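Long-range contacts in NAD-dependent epimerase/dehydratase (Veillonella parvula DSM 2008, PDB 3R6D), which probably binds NAD(P) through a Rossmann-type domain and may act as an epimerase or dehydratase, its substrate not being established: residues Thr24-Thr29 with Phe190-His194; Arg101-Ser107 with Asn146-Leu152. The contacts are given in a common frame with arbitrary orientation. Numbering follows the deposited sequence.

Overall arrangement
Both contacts lie in one domain of the Rossmann type, a family that binds NAD(P)H. Interaction 2 pairs two neighbouring parallel strands within the central sheet. Interaction 1 joins the ends of two helices, 22-28 and 182-193, and lies further from the centre of the chain. Along the sequence interaction 2 is nested inside the loop closed by interaction 1. Their centres are about 17 Å apart, yet they touch through helix 182-193. Ile192 CG2 lies 3.8 Å from Arg102 NH2, Leu193 CD2 lies 3.9 Å from Ile104 CD1, and Ile192 CD1 lies 4.0 Å from Leu152 CD2. The end of this helix therefore meets both helix 22-28 and the sheet. No cofactor takes part in either contact.

Interaction 1: Thr24-Thr29 with Phe190-His194; sequences TLLTYT and FDILH
The last turns of helices 22-28 and 182-193 meet, with Leu25 and Phe190 the closest CA pair at 7.6 Å. Residues 24-28 and 190-192 are helical; Thr29 leaves helical phi/psi. Phe190, chi1 t, sends its ring into the gap. Its CE1 lies 3.7 Å from both Tyr28 CB and Thr29 CG2; its CD1 is 4.2 Å from Thr24 OG1 and 4.3 Å from Leu25 CD2. Leu193 CD1 meets Leu25 CD2 at 4.1 Å, both leucines being mt. His194, chi1 m, folds back so that ND1 donates to Phe190 O at 2.8 Å. His194 CE1 lies 3.7 Å from Thr29 CG2, at the imidazole edge. A water bridges Tyr28 O (2.9 Å) and His194 NE2 (2.8 Å). Thr29 OG1, chi1 p, donates a hydrogen bond to Leu25 O at 2.7 Å. The contact is mainly apolar, between two helix ends of a Rossmann-type domain. Leu25 also packs on Ile33 of strand 33-37, and Leu193 on Ile104 of strand 102-108.

Interaction 2: Arg101-Ser107 with Asn146-Leu152; sequences RRVIGVS and NLNYTIL
Backbone hydrogen bonds join parallel strands 102-107 and 148-152, which a beta-alpha-beta crossover through helices 117-125 and 129-144 connects in a Rossmann-type sheet. Asn148 N donates to Arg101 O (2.8 Å), Val103 N to Asn148 O (3.1 Å), Thr150 N to Val103 O (2.8 Å), Gly105 N to Thr150 O (2.9 Å), Leu152 N to Gly105 O (2.8 Å) and Ser107 N to Leu152 O (2.9 Å). The register runs from Arg102 with Asn148 to Val106 with Leu152. The segment axes approach to 4.7 Å and cross at -23°. Arg102, chi1 t and chi2 p, reaches across to strand 148-152: NH1 donates to Asn148 O and Thr150 OG1, and NH2 to Thr150 OG1, all at 2.9 Å. Thr150 OG1 is also hydrogen-bonded to Phe201 O, and Arg102 NE forms a salt bridge with Glu198. At the exposed start, Arg101 NH2 donates to Asn146 O at 2.7 Å. Asn148 centres an inverse gamma turn. Arg102, Ile104 and Leu152 face helix 182-193; Tyr149 and Ile151 face helix 129-144. On the Tyr149 face, Val103, chi1 p, packs CG1 against Tyr149 CB at 3.8 Å. On the Arg102 face, Ile104 CG2 meets Leu152 CD1 at 3.9 Å.

Interaction 1: Thr24-Thr29 with Phe190-His194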
loop_
_atom_site.group_PDB
_atom_site.type_symbol
_atom_site.label_atom_id
_atom_site.label_comp_id
_atom_site.label_asym_id
_atom_site.label_seq_id
_atom_site.Cartn_x
_atom_site.Cartn_y
_atom_site.Cartn_z
ATOM N N THR A 24 5.294 12.474 -3.504
ATOM C CA THR A 24 5.541 13.062 -2.182
ATOM C C THR A 24 6.925 12.733 -1.670
ATOM O O THR A 24 7.530 13.560 -0.989
ATOM C CB THR A 24 4.492 12.675 -1.105
ATOM O OG1 THR A 24 4.854 11.453 -0.429
ATOM C CG2 THR A 24 3.152 12.589 -1.685
ATOM N N LEU A 25 7.410 11.524 -1.947
ATOM C CA LEU A 25 8.752 11.176 -1.489
ATOM C C LEU A 25 9.811 11.980 -2.249
ATOM O O LEU A 25 10.847 12.309 -1.685
ATOM C CB LEU A 25 8.987 9.675 -1.567
ATOM C CG LEU A 25 8.086 8.805 -0.665
ATOM C CD1 LEU A 25 8.402 7.329 -0.890
ATOM C CD2 LEU A 25 8.189 9.173 0.813
ATOM N N LEU A 26 9.580 12.262 -3.523
ATOM C CA LEU A 26 10.537 13.093 -4.230
ATOM C C LEU A 26 10.531 14.517 -3.689
ATOM O O LEU A 26 11.603 15.104 -3.522
ATOM C CB LEU A 26 10.240 13.089 -5.735
ATOM C CG LEU A 26 10.490 11.741 -6.440
ATOM C CD1 LEU A 26 9.944 11.774 -7.842
ATOM C CD2 LEU A 26 12.001 11.416 -6.403
ATOM N N THR A 27 9.348 15.076 -3.447
ATOM C CA THR A 27 9.240 16.475 -3.030
ATOM C C THR A 27 9.713 16.682 -1.590
ATOM O O THR A 27 10.391 17.684 -1.291
ATOM C CB THR A 27 7.803 16.962 -3.187
ATOM O OG1 THR A 27 7.474 16.873 -4.578
ATOM C CG2 THR A 27 7.651 18.417 -2.740
ATOM N N TYR A 28 9.404 15.738 -0.696
ATOM C CA TYR A 28 9.478 15.982 0.727
ATOM C C TYR A 28 10.509 15.119 1.448
ATOM O O TYR A 28 10.594 15.211 2.674
ATOM C CB TYR A 28 8.092 15.799 1.419
ATOM C CG TYR A 28 7.096 16.826 0.921
ATOM C CD1 TYR A 28 7.243 18.195 1.243
ATOM C CD2 TYR A 28 6.047 16.458 0.094
ATOM C CE1 TYR A 28 6.351 19.138 0.764
ATOM C CE2 TYR A 28 5.114 17.406 -0.355
ATOM C CZ TYR A 28 5.292 18.743 -0.025
ATOM O OH TYR A 28 4.393 19.702 -0.494
ATOM N N THR A 29 11.253 14.286 0.711
ATOM C CA THR A 29 12.349 13.516 1.307
ATOM C C THR A 29 13.543 13.458 0.358
ATOM O O THR A 29 13.445 13.874 -0.797
ATOM C CB THR A 29 11.917 12.039 1.624
ATOM O OG1 THR A 29 12.007 11.237 0.445
ATOM C CG2 THR A 29 10.541 11.932 2.247
ATOM N N PHE A 190 3.585 8.317 4.404
ATOM C CA PHE A 190 4.701 9.211 4.678
ATOM C C PHE A 190 5.003 9.207 6.182
ATOM O O PHE A 190 6.155 9.097 6.611
ATOM C CB PHE A 190 4.330 10.609 4.184
ATOM C CG PHE A 190 5.379 11.653 4.439
ATOM C CD1 PHE A 190 6.299 11.991 3.451
ATOM C CD2 PHE A 190 5.435 12.299 5.663
ATOM C CE1 PHE A 190 7.265 12.991 3.680
ATOM C CE2 PHE A 190 6.412 13.268 5.915
ATOM C CZ PHE A 190 7.310 13.607 4.916
ATOM N N ASP A 191 3.949 9.361 6.986
ATOM C CA ASP A 191 4.123 9.451 8.444
ATOM C C ASP A 191 4.713 8.148 8.995
ATOM O O ASP A 191 5.608 8.187 9.851
ATOM C CB ASP A 191 2.810 9.785 9.120
ATOM C CG ASP A 191 2.352 11.211 8.843
ATOM O OD1 ASP A 191 3.189 12.036 8.417
ATOM O OD2 ASP A 191 1.157 11.530 9.049
ATOM N N ILE A 192 4.272 6.994 8.479
ATOM C CA ILE A 192 4.843 5.729 8.918
ATOM C C ILE A 192 6.339 5.651 8.619
ATOM O O ILE A 192 7.143 5.152 9.429
ATOM C CB ILE A 192 4.047 4.579 8.293
ATOM C CG1 ILE A 192 2.647 4.543 8.905
ATOM C CG2 ILE A 192 4.749 3.249 8.487
ATOM C CD1 ILE A 192 1.666 3.637 8.185
ATOM N N LEU A 193 6.722 6.126 7.428
ATOM C CA LEU A 193 8.128 6.117 7.012
ATOM C C LEU A 193 9.022 7.077 7.803
ATOM O O LEU A 193 10.235 6.994 7.716
ATOM C CB LEU A 193 8.240 6.425 5.519
ATOM C CG LEU A 193 7.708 5.335 4.569
ATOM C CD1 LEU A 193 7.503 5.887 3.162
ATOM C CD2 LEU A 193 8.619 4.104 4.589
ATOM N N HIS A 194 8.403 7.983 8.540
ATOM C CA HIS A 194 9.110 8.934 9.392
ATOM C C HIS A 194 9.020 8.604 10.877
ATOM O O HIS A 194 9.536 9.371 11.696
ATOM C CB HIS A 194 8.608 10.352 9.108
ATOM C CG HIS A 194 9.088 10.887 7.799
ATOM N ND1 HIS A 194 8.547 10.482 6.588
ATOM C CD2 HIS A 194 10.051 11.797 7.506
ATOM C CE1 HIS A 194 9.180 11.121 5.606
ATOM N NE2 HIS A 194 10.086 11.927 6.138
HETATM O O HOH W 1 11.669 13.939 5.077
#

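Interaction 2: Arg101-Ser107 with Asn146-Leu152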
loop_
_atom_site.group_PDB
_atom_site.type_symbol
_atom_site.label_atom_id
_atom_site.label_comp_id
_atom_site.label_asym_id
_atom_site.label_seq_id
_atom_site.Cartn_x
_atom_site.Cartn_y
_atom_site.Cartn_z
ATOM N N ARG A 101 13.483 -7.054 4.958
ATOM C CA ARG A 101 12.557 -7.306 6.069
ATOM C C ARG A 101 11.300 -6.436 6.051
ATOM O O ARG A 101 10.196 -6.921 6.379
ATOM C CB ARG A 101 13.280 -7.109 7.409
ATOM C CG ARG A 101 14.600 -7.852 7.490
ATOM C CD ARG A 101 14.376 -9.346 7.469
ATOM N NE ARG A 101 13.615 -9.749 8.644
ATOM C CZ ARG A 101 12.615 -10.631 8.636
ATOM N NH1 ARG A 101 12.239 -11.232 7.519
ATOM N NH2 ARG A 101 11.989 -10.904 9.754
ATOM N N ARG A 102 11.452 -5.164 5.676
ATOM C CA ARG A 102 10.364 -4.170 5.893
ATOM C C ARG A 102 9.467 -4.010 4.677
ATOM O O ARG A 102 9.962 -3.694 3.577
ATOM C CB ARG A 102 10.963 -2.827 6.283
ATOM C CG ARG A 102 9.932 -1.809 6.750
ATOM C CD ARG A 102 9.540 -2.052 8.196
ATOM N NE ARG A 102 8.527 -1.065 8.620
ATOM C CZ ARG A 102 7.196 -1.194 8.507
ATOM N NH1 ARG A 102 6.640 -2.334 8.081
ATOM N NH2 ARG A 102 6.428 -0.164 8.830
ATOM N N VAL A 103 8.168 -4.264 4.861
ATOM C CA VAL A 103 7.225 -4.163 3.736
ATOM C C VAL A 103 5.958 -3.456 4.211
ATOM O O VAL A 103 5.432 -3.768 5.281
ATOM C CB VAL A 103 7.003 -5.560 3.059
ATOM C CG1 VAL A 103 6.419 -6.580 4.007
ATOM C CG2 VAL A 103 6.196 -5.420 1.786
ATOM N N ILE A 104 5.476 -2.489 3.421
ATOM C CA ILE A 104 4.195 -1.836 3.662
ATOM C C ILE A 104 3.321 -2.148 2.456
ATOM O O ILE A 104 3.734 -1.890 1.324
ATOM C CB ILE A 104 4.379 -0.303 3.823
ATOM C CG1 ILE A 104 5.238 0.008 5.048
ATOM C CG2 ILE A 104 3.013 0.384 3.918
ATOM C CD1 ILE A 104 5.797 1.420 5.076
ATOM N N GLY A 105 2.129 -2.693 2.681
ATOM C CA GLY A 105 1.267 -3.109 1.584
ATOM C C GLY A 105 -0.149 -2.596 1.756
ATOM O O GLY A 105 -0.626 -2.440 2.886
ATOM N N VAL A 106 -0.837 -2.367 0.640
ATOM C CA VAL A 106 -2.194 -1.902 0.609
ATOM C C VAL A 106 -3.177 -3.030 0.374
ATOM O O VAL A 106 -3.075 -3.730 -0.635
ATOM C CB VAL A 106 -2.328 -0.830 -0.477
ATOM C CG1 VAL A 106 -3.767 -0.583 -0.799
ATOM C CG2 VAL A 106 -1.630 0.462 0.000
ATOM N N SER A 107 -4.151 -3.153 1.275
ATOM C CA SER A 107 -5.227 -4.121 1.159
ATOM C C SER A 107 -6.549 -3.420 1.363
ATOM O O SER A 107 -6.620 -2.192 1.422
ATOM C CB SER A 107 -4.963 -5.226 2.182
ATOM O OG SER A 107 -5.880 -6.279 2.083
ATOM N N ASN A 146 7.408 -14.105 7.574
ATOM C CA ASN A 146 8.188 -13.649 8.659
ATOM C C ASN A 146 8.610 -12.177 8.533
ATOM O O ASN A 146 9.440 -11.674 9.291
ATOM C CB ASN A 146 9.414 -14.594 8.675
ATOM C CG ASN A 146 10.133 -14.688 7.257
ATOM O OD1 ASN A 146 10.200 -13.680 6.540
ATOM N ND2 ASN A 146 10.622 -15.892 6.853
ATOM N N LEU A 147 8.039 -11.482 7.523
ATOM C CA LEU A 147 8.465 -10.130 7.195
ATOM C C LEU A 147 7.957 -9.153 8.241
ATOM O O LEU A 147 6.908 -9.385 8.897
ATOM C CB LEU A 147 7.957 -9.698 5.804
ATOM C CG LEU A 147 8.479 -10.560 4.661
ATOM C CD1 LEU A 147 7.781 -10.234 3.362
ATOM C CD2 LEU A 147 10.001 -10.395 4.485
ATOM N N ASN A 148 8.650 -8.027 8.389
ATOM C CA ASN A 148 8.164 -6.962 9.219
ATOM C C ASN A 148 7.173 -6.127 8.395
ATOM O O ASN A 148 7.533 -5.098 7.793
ATOM C CB ASN A 148 9.288 -6.097 9.759
ATOM C CG ASN A 148 8.760 -4.988 10.629
ATOM O OD1 ASN A 148 7.576 -5.010 10.998
ATOM N ND2 ASN A 148 9.568 -3.969 10.888
ATOM N N TYR A 149 5.923 -6.611 8.333
ATOM C CA TYR A 149 4.898 -6.030 7.483
ATOM C C TYR A 149 4.065 -5.001 8.207
ATOM O O TYR A 149 3.813 -5.105 9.426
ATOM C CB TYR A 149 3.995 -7.128 6.878
ATOM C CG TYR A 149 3.118 -7.832 7.887
ATOM C CD1 TYR A 149 1.904 -7.269 8.271
ATOM C CD2 TYR A 149 3.477 -9.072 8.436
ATOM C CE1 TYR A 149 1.073 -7.874 9.197
ATOM C CE2 TYR A 149 2.653 -9.710 9.364
ATOM C CZ TYR A 149 1.446 -9.094 9.728
ATOM O OH TYR A 149 0.573 -9.682 10.638
ATOM N N THR A 150 3.569 -4.042 7.420
ATOM C CA THR A 150 2.397 -3.268 7.835
ATOM C C THR A 150 1.386 -3.372 6.702
ATOM O O THR A 150 1.703 -2.982 5.558
ATOM C CB THR A 150 2.718 -1.760 8.037
ATOM O OG1 THR A 150 3.932 -1.596 8.793
ATOM C CG2 THR A 150 1.548 -1.070 8.712
ATOM N N ILE A 151 0.207 -3.910 6.998
ATOM C CA ILE A 151 -0.884 -3.914 6.034
ATOM C C ILE A 151 -1.724 -2.691 6.307
ATOM O O ILE A 151 -2.064 -2.414 7.466
ATOM C CB ILE A 151 -1.692 -5.216 6.135
ATOM C CG1 ILE A 151 -0.817 -6.419 5.687
ATOM C CG2 ILE A 151 -2.997 -5.092 5.338
ATOM C CD1 ILE A 151 -1.413 -7.752 6.073
ATOM N N LEU A 152 -2.067 -1.930 5.256
ATOM C CA LEU A 152 -2.987 -0.795 5.373
ATOM C C LEU A 152 -4.313 -1.209 4.789
ATOM O O LEU A 152 -4.422 -1.469 3.589
ATOM C CB LEU A 152 -2.397 0.449 4.649
ATOM C CG LEU A 152 -1.020 0.879 5.207
ATOM C CD1 LEU A 152 -0.539 2.049 4.353
ATOM C CD2 LEU A 152 -1.103 1.232 6.659
#